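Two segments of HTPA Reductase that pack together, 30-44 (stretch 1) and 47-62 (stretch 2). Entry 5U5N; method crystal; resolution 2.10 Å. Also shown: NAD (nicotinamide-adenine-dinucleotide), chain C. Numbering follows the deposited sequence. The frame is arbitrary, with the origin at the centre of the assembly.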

# COMPACT_ATOMS: atom_id res chain seq x y z
N ARG A 30 -7.17 -5.00 -32.33
CA ARG A 30 -6.85 -5.47 -33.66
C ARG A 30 -5.32 -5.79 -33.80
O ARG A 30 -4.48 -4.91 -33.69
CB ARG A 30 -7.23 -4.40 -34.64
CG ARG A 30 -7.10 -4.85 -36.05
CD ARG A 30 -7.69 -3.78 -36.88
NE ARG A 30 -8.10 -4.30 -38.16
CZ ARG A 30 -8.59 -3.53 -39.11
NH1 ARG A 30 -8.74 -2.22 -38.91
NH2 ARG A 30 -8.95 -4.09 -40.24
N LEU A 31 -5.02 -7.06 -34.03
CA LEU A 31 -3.67 -7.56 -34.24
C LEU A 31 -3.33 -7.52 -35.74
O LEU A 31 -3.96 -8.22 -36.56
CB LEU A 31 -3.54 -9.01 -33.73
CG LEU A 31 -2.18 -9.69 -33.85
CD1 LEU A 31 -1.16 -9.05 -32.93
CD2 LEU A 31 -2.25 -11.17 -33.59
N VAL A 32 -2.31 -6.73 -36.07
CA VAL A 32 -1.81 -6.62 -37.44
C VAL A 32 -1.25 -8.01 -37.80
O VAL A 32 -0.46 -8.55 -37.03
CB VAL A 32 -0.74 -5.52 -37.52
CG1 VAL A 32 -0.06 -5.53 -38.88
CG2 VAL A 32 -1.37 -4.16 -37.27
N PRO A 33 -1.67 -8.62 -38.94
CA PRO A 33 -1.24 -9.99 -39.21
C PRO A 33 0.15 -10.06 -39.87
O PRO A 33 0.38 -10.88 -40.78
CB PRO A 33 -2.33 -10.49 -40.15
CG PRO A 33 -2.63 -9.29 -40.97
CD PRO A 33 -2.54 -8.12 -40.02
N LEU A 34 1.08 -9.24 -39.38
CA LEU A 34 2.51 -9.31 -39.72
C LEU A 34 3.32 -9.15 -38.46
O LEU A 34 2.94 -8.42 -37.58
CB LEU A 34 2.88 -8.22 -40.71
CG LEU A 34 2.33 -8.41 -42.11
CD1 LEU A 34 2.15 -7.11 -42.83
CD2 LEU A 34 3.24 -9.30 -42.91
N SER A 35 4.41 -9.88 -38.37
CA SER A 35 5.33 -9.83 -37.26
C SER A 35 6.76 -9.99 -37.78
O SER A 35 6.98 -10.47 -38.91
CB SER A 35 4.99 -10.93 -36.26
OG SER A 35 5.73 -10.80 -35.05
N LEU A 36 7.72 -9.55 -36.98
CA LEU A 36 9.14 -9.64 -37.30
C LEU A 36 9.75 -10.56 -36.27
O LEU A 36 9.47 -10.43 -35.06
CB LEU A 36 9.77 -8.26 -37.28
CG LEU A 36 9.36 -7.41 -38.48
CD1 LEU A 36 9.70 -5.96 -38.29
CD2 LEU A 36 10.04 -7.90 -39.76
N THR A 37 10.52 -11.54 -36.74
CA THR A 37 11.18 -12.50 -35.87
C THR A 37 12.68 -12.25 -36.00
O THR A 37 13.10 -11.39 -36.79
CB THR A 37 10.75 -13.97 -36.14
OG1 THR A 37 11.28 -14.82 -35.13
CG2 THR A 37 11.18 -14.47 -37.53
N GLY A 38 13.46 -12.95 -35.19
CA GLY A 38 14.87 -12.57 -34.98
C GLY A 38 15.80 -13.13 -36.01
O GLY A 38 15.41 -13.99 -36.80
N PRO A 39 17.07 -12.67 -35.98
CA PRO A 39 17.99 -13.13 -37.03
C PRO A 39 18.21 -14.63 -36.78
O PRO A 39 18.18 -15.08 -35.62
CB PRO A 39 19.25 -12.30 -36.78
CG PRO A 39 19.20 -11.93 -35.31
CD PRO A 39 17.77 -12.01 -34.87
N GLY A 40 18.33 -15.39 -37.86
CA GLY A 40 18.38 -16.84 -37.75
C GLY A 40 17.05 -17.59 -37.53
O GLY A 40 17.06 -18.81 -37.47
N ARG A 41 15.92 -16.90 -37.44
CA ARG A 41 14.62 -17.56 -37.48
C ARG A 41 14.00 -17.38 -38.88
O ARG A 41 14.17 -16.34 -39.51
CB ARG A 41 13.69 -16.97 -36.43
CG ARG A 41 14.18 -17.03 -34.98
CD ARG A 41 14.17 -18.42 -34.37
NE ARG A 41 12.91 -19.16 -34.56
CZ ARG A 41 12.75 -20.47 -34.32
NH1 ARG A 41 13.73 -21.22 -33.83
NH2 ARG A 41 11.60 -21.04 -34.58
N GLY A 42 13.29 -18.39 -39.36
CA GLY A 42 12.69 -18.34 -40.71
C GLY A 42 11.32 -17.69 -40.73
O GLY A 42 10.71 -17.47 -39.69
N GLY A 43 10.84 -17.36 -41.93
CA GLY A 43 9.45 -16.95 -42.11
C GLY A 43 8.45 -18.07 -41.81
O GLY A 43 8.76 -19.27 -41.97
N LYS A 44 7.26 -17.71 -41.37
CA LYS A 44 6.22 -18.69 -41.07
C LYS A 44 4.86 -18.03 -40.84
O LYS A 44 4.78 -16.81 -40.71
CB LYS A 44 6.60 -19.51 -39.82
CG LYS A 44 7.05 -18.66 -38.62
CD LYS A 44 7.54 -19.53 -37.50
CE LYS A 44 8.91 -20.15 -37.76
NZ LYS A 44 10.03 -19.18 -37.57
N VAL A 47 -0.91 -19.00 -35.84
CA VAL A 47 -2.28 -18.64 -35.47
C VAL A 47 -2.30 -18.04 -34.06
O VAL A 47 -1.89 -18.69 -33.12
CB VAL A 47 -3.24 -19.85 -35.52
CG1 VAL A 47 -4.68 -19.36 -35.52
CG2 VAL A 47 -2.97 -20.71 -36.76
N ILE A 48 -2.74 -16.79 -33.94
CA ILE A 48 -2.95 -16.11 -32.63
C ILE A 48 -4.45 -15.91 -32.48
O ILE A 48 -5.03 -15.07 -33.14
CB ILE A 48 -2.23 -14.74 -32.54
CG1 ILE A 48 -0.70 -14.87 -32.72
CG2 ILE A 48 -2.52 -14.02 -31.20
CD1 ILE A 48 -0.06 -15.94 -31.86
N GLY A 49 -5.07 -16.68 -31.60
CA GLY A 49 -6.53 -16.73 -31.54
C GLY A 49 -7.04 -17.32 -32.84
O GLY A 49 -6.65 -18.44 -33.19
N ASN A 50 -7.86 -16.57 -33.55
CA ASN A 50 -8.30 -16.92 -34.92
C ASN A 50 -7.68 -15.99 -35.96
O ASN A 50 -8.23 -15.82 -37.06
CB ASN A 50 -9.82 -16.90 -35.05
CG ASN A 50 -10.47 -18.19 -34.59
OD1 ASN A 50 -9.89 -19.28 -34.72
ND2 ASN A 50 -11.69 -18.08 -34.06
N VAL A 51 -6.53 -15.41 -35.64
CA VAL A 51 -5.82 -14.49 -36.55
C VAL A 51 -4.53 -15.15 -36.99
O VAL A 51 -3.72 -15.57 -36.18
CB VAL A 51 -5.52 -13.13 -35.88
CG1 VAL A 51 -4.73 -12.21 -36.80
CG2 VAL A 51 -6.83 -12.49 -35.40
N GLU A 52 -4.35 -15.24 -38.30
CA GLU A 52 -3.19 -15.86 -38.90
C GLU A 52 -2.16 -14.76 -39.09
O GLU A 52 -2.43 -13.80 -39.77
CB GLU A 52 -3.60 -16.49 -40.22
CG GLU A 52 -2.48 -17.28 -40.91
CD GLU A 52 -2.77 -17.59 -42.36
OE1 GLU A 52 -3.80 -18.28 -42.61
OE2 GLU A 52 -1.97 -17.11 -43.21
N VAL A 53 -1.00 -14.88 -38.45
CA VAL A 53 0.06 -13.87 -38.55
C VAL A 53 1.19 -14.37 -39.45
O VAL A 53 1.76 -15.43 -39.22
CB VAL A 53 0.65 -13.48 -37.16
CG1 VAL A 53 1.73 -12.41 -37.30
CG2 VAL A 53 -0.45 -12.97 -36.23
N ASP A 54 1.49 -13.57 -40.46
CA ASP A 54 2.62 -13.76 -41.36
C ASP A 54 3.91 -13.27 -40.66
O ASP A 54 4.15 -12.08 -40.55
CB ASP A 54 2.33 -12.94 -42.62
CG ASP A 54 3.29 -13.20 -43.75
OD1 ASP A 54 4.16 -14.09 -43.64
OD2 ASP A 54 3.16 -12.50 -44.78
N VAL A 55 4.70 -14.21 -40.15
CA VAL A 55 5.94 -13.89 -39.46
C VAL A 55 7.09 -13.81 -40.50
O VAL A 55 7.34 -14.75 -41.26
CB VAL A 55 6.21 -14.93 -38.36
CG1 VAL A 55 7.53 -14.64 -37.66
CG2 VAL A 55 5.04 -14.95 -37.36
N ARG A 56 7.76 -12.66 -40.54
CA ARG A 56 8.72 -12.34 -41.57
C ARG A 56 10.08 -12.19 -40.90
O ARG A 56 10.18 -11.83 -39.72
CB ARG A 56 8.32 -11.06 -42.29
CG ARG A 56 6.89 -11.07 -42.84
CD ARG A 56 6.80 -11.79 -44.19
NE ARG A 56 7.25 -10.91 -45.29
CZ ARG A 56 6.50 -9.98 -45.90
NH1 ARG A 56 5.22 -9.78 -45.59
NH2 ARG A 56 7.05 -9.21 -46.83
N GLU A 57 11.12 -12.46 -41.67
CA GLU A 57 12.50 -12.37 -41.20
C GLU A 57 12.83 -10.91 -40.99
O GLU A 57 12.32 -10.04 -41.68
CB GLU A 57 13.47 -13.02 -42.20
CG GLU A 57 13.24 -14.51 -42.40
CD GLU A 57 14.18 -15.15 -43.42
OE1 GLU A 57 15.19 -14.53 -43.82
OE2 GLU A 57 13.91 -16.31 -43.83
N VAL A 58 13.70 -10.65 -40.02
CA VAL A 58 14.05 -9.26 -39.70
C VAL A 58 14.81 -8.56 -40.83
O VAL A 58 14.77 -7.35 -40.93
CB VAL A 58 14.80 -9.13 -38.35
CG1 VAL A 58 16.22 -9.67 -38.43
CG2 VAL A 58 14.74 -7.68 -37.88
N SER A 59 15.48 -9.32 -41.69
CA SER A 59 16.11 -8.76 -42.90
C SER A 59 15.11 -8.06 -43.82
O SER A 59 15.49 -7.13 -44.54
CB SER A 59 16.84 -9.84 -43.68
OG SER A 59 16.01 -10.96 -43.85
N GLU A 60 13.85 -8.50 -43.81
CA GLU A 60 12.79 -7.89 -44.62
C GLU A 60 12.04 -6.70 -43.95
O GLU A 60 10.94 -6.31 -44.39
CB GLU A 60 11.76 -8.96 -44.97
CG GLU A 60 12.23 -10.12 -45.84
CD GLU A 60 11.15 -11.22 -45.98
OE1 GLU A 60 10.01 -11.06 -45.47
OE2 GLU A 60 11.44 -12.26 -46.57
N ARG A 61 12.58 -6.15 -42.87
CA ARG A 61 11.77 -5.24 -42.03
C ARG A 61 11.33 -3.92 -42.68
O ARG A 61 10.32 -3.36 -42.32
CB ARG A 61 12.47 -4.97 -40.71
CG ARG A 61 13.75 -4.17 -40.80
CD ARG A 61 14.33 -4.03 -39.41
NE ARG A 61 15.60 -3.33 -39.45
CZ ARG A 61 16.22 -2.83 -38.39
NH1 ARG A 61 15.70 -2.93 -37.16
NH2 ARG A 61 17.37 -2.19 -38.56
N GLU A 62 12.07 -3.46 -43.67
CA GLU A 62 11.68 -2.28 -44.45
C GLU A 62 10.38 -2.57 -45.22
O GLU A 62 9.42 -1.80 -45.16
CB GLU A 62 12.80 -1.89 -45.44
CG GLU A 62 14.19 -1.69 -44.83
CD GLU A 62 14.54 -0.24 -44.56
OE1 GLU A 62 13.93 0.39 -43.66
OE2 GLU A 62 15.44 0.26 -45.27
PA NAD C . 12.05 -15.42 -26.24
O1A NAD C . 13.50 -15.86 -26.34
O2A NAD C . 10.94 -16.41 -25.96
O5B NAD C . 11.63 -14.64 -27.57
C5B NAD C . 12.29 -13.48 -28.03
C4B NAD C . 12.11 -13.47 -29.54
O4B NAD C . 12.65 -12.28 -30.12
C3B NAD C . 12.78 -14.66 -30.23
O3B NAD C . 11.77 -15.56 -30.71
C2B NAD C . 13.66 -14.03 -31.33
O2B NAD C . 13.66 -14.81 -32.54
C1B NAD C . 13.08 -12.61 -31.45
N9A NAD C . 13.96 -11.53 -31.97
C8A NAD C . 15.28 -11.36 -31.73
N7A NAD C . 15.74 -10.26 -32.37
C5A NAD C . 14.71 -9.69 -33.02
C6A NAD C . 14.52 -8.51 -33.89
N6A NAD C . 15.55 -7.69 -34.19
N1A NAD C . 13.28 -8.26 -34.38
C2A NAD C . 12.23 -9.07 -34.10
N3A NAD C . 12.35 -10.17 -33.32
C4A NAD C . 13.54 -10.53 -32.75
O3 NAD C . 12.03 -14.20 -25.18
PN NAD C . 10.78 -13.89 -24.19
O1N NAD C . 10.76 -15.04 -23.21
O2N NAD C . 9.55 -13.57 -25.00
O5D NAD C . 11.30 -12.51 -23.54
C5D NAD C . 11.55 -11.39 -24.39
C4D NAD C . 12.12 -10.19 -23.65
O4D NAD C . 11.09 -9.61 -22.84
C3D NAD C . 13.29 -10.53 -22.72
O3D NAD C . 14.33 -9.53 -22.80
C2D NAD C . 12.66 -10.54 -21.34
O2D NAD C . 13.56 -10.14 -20.30
C1D NAD C . 11.57 -9.49 -21.49
N1N NAD C . 10.47 -9.56 -20.50
C2N NAD C . 10.07 -8.38 -19.99
C3N NAD C . 9.04 -8.29 -19.06
C7N NAD C . 8.62 -6.95 -18.49
O7N NAD C . 8.11 -6.92 -17.38
N7N NAD C . 8.82 -5.80 -19.16
C4N NAD C . 8.42 -9.48 -18.65
C5N NAD C . 8.85 -10.70 -19.19
C6N NAD C . 9.88 -10.71 -20.12

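Strand 34-37 lies alongside strand 51-57 in parallel register, the two axes 33° apart and 4.6 Å at closest approach. As usual between parallel strands, one chain alternately accepts and donates: Asp54 N bonds to Pro33 O (2.9 Å), Ser35 N to Asp54 O (3.1 Å), Arg56 N to Ser35 O (2.8 Å) and Thr37 N to Arg56 O (3.0 Å). Proline lacks an amide hydrogen, but Pro33 needs only its carbonyl here. Stretch 1 then turns back through a type II turn, Gly38 to Arg41, where the positive phi of Gly40 suits glycine, and Lys44 reaches Val55 from the antiparallel direction. Lys44 N donates to Val55 O (3.0 Å) and Val55 N to Lys44 O (2.7 Å), so strand 51-57 uses the alternate backbone groups that the parallel partner leaves free.

Side chains alternate between the faces. Ser35, Thr37, Lys44 and Val55 share one face, where the compact, branched Val55 sets CG1 3.6 Å from Thr37 CB and CB 3.8 Å from Lys44 CG. The aliphatic part of Lys44 thus packs against valine while its NZ bonds to Gly42 O (2.8 Å). Leu34, Leu36, Asp54 and Arg56 occupy the other face. There Arg56 forms salt bridges with Glu60 (NE to OE1, 2.8 Å) and Asp54 (NH1 to OD2, 3.5 Å), and Leu34 CD2 rests 3.4 Å from Arg56 NH1. Leu36 extends its CD1 to 3.8 Å from Arg61 CB.

Before the strand, buried Leu31 makes an apolar contact through CD2 with Ile48 CB and Val53 CG2, both at 3.7 Å. Beyond it, Val58 CG1 lies 4.3 Å from Pro39 CB, while its CG2 is 3.8 Å from N6A of NAD. Gly38 N gives NAD O2B a weak hydrogen bond (3.2 Å); a CB on Gly38 would clash with NAD C8A.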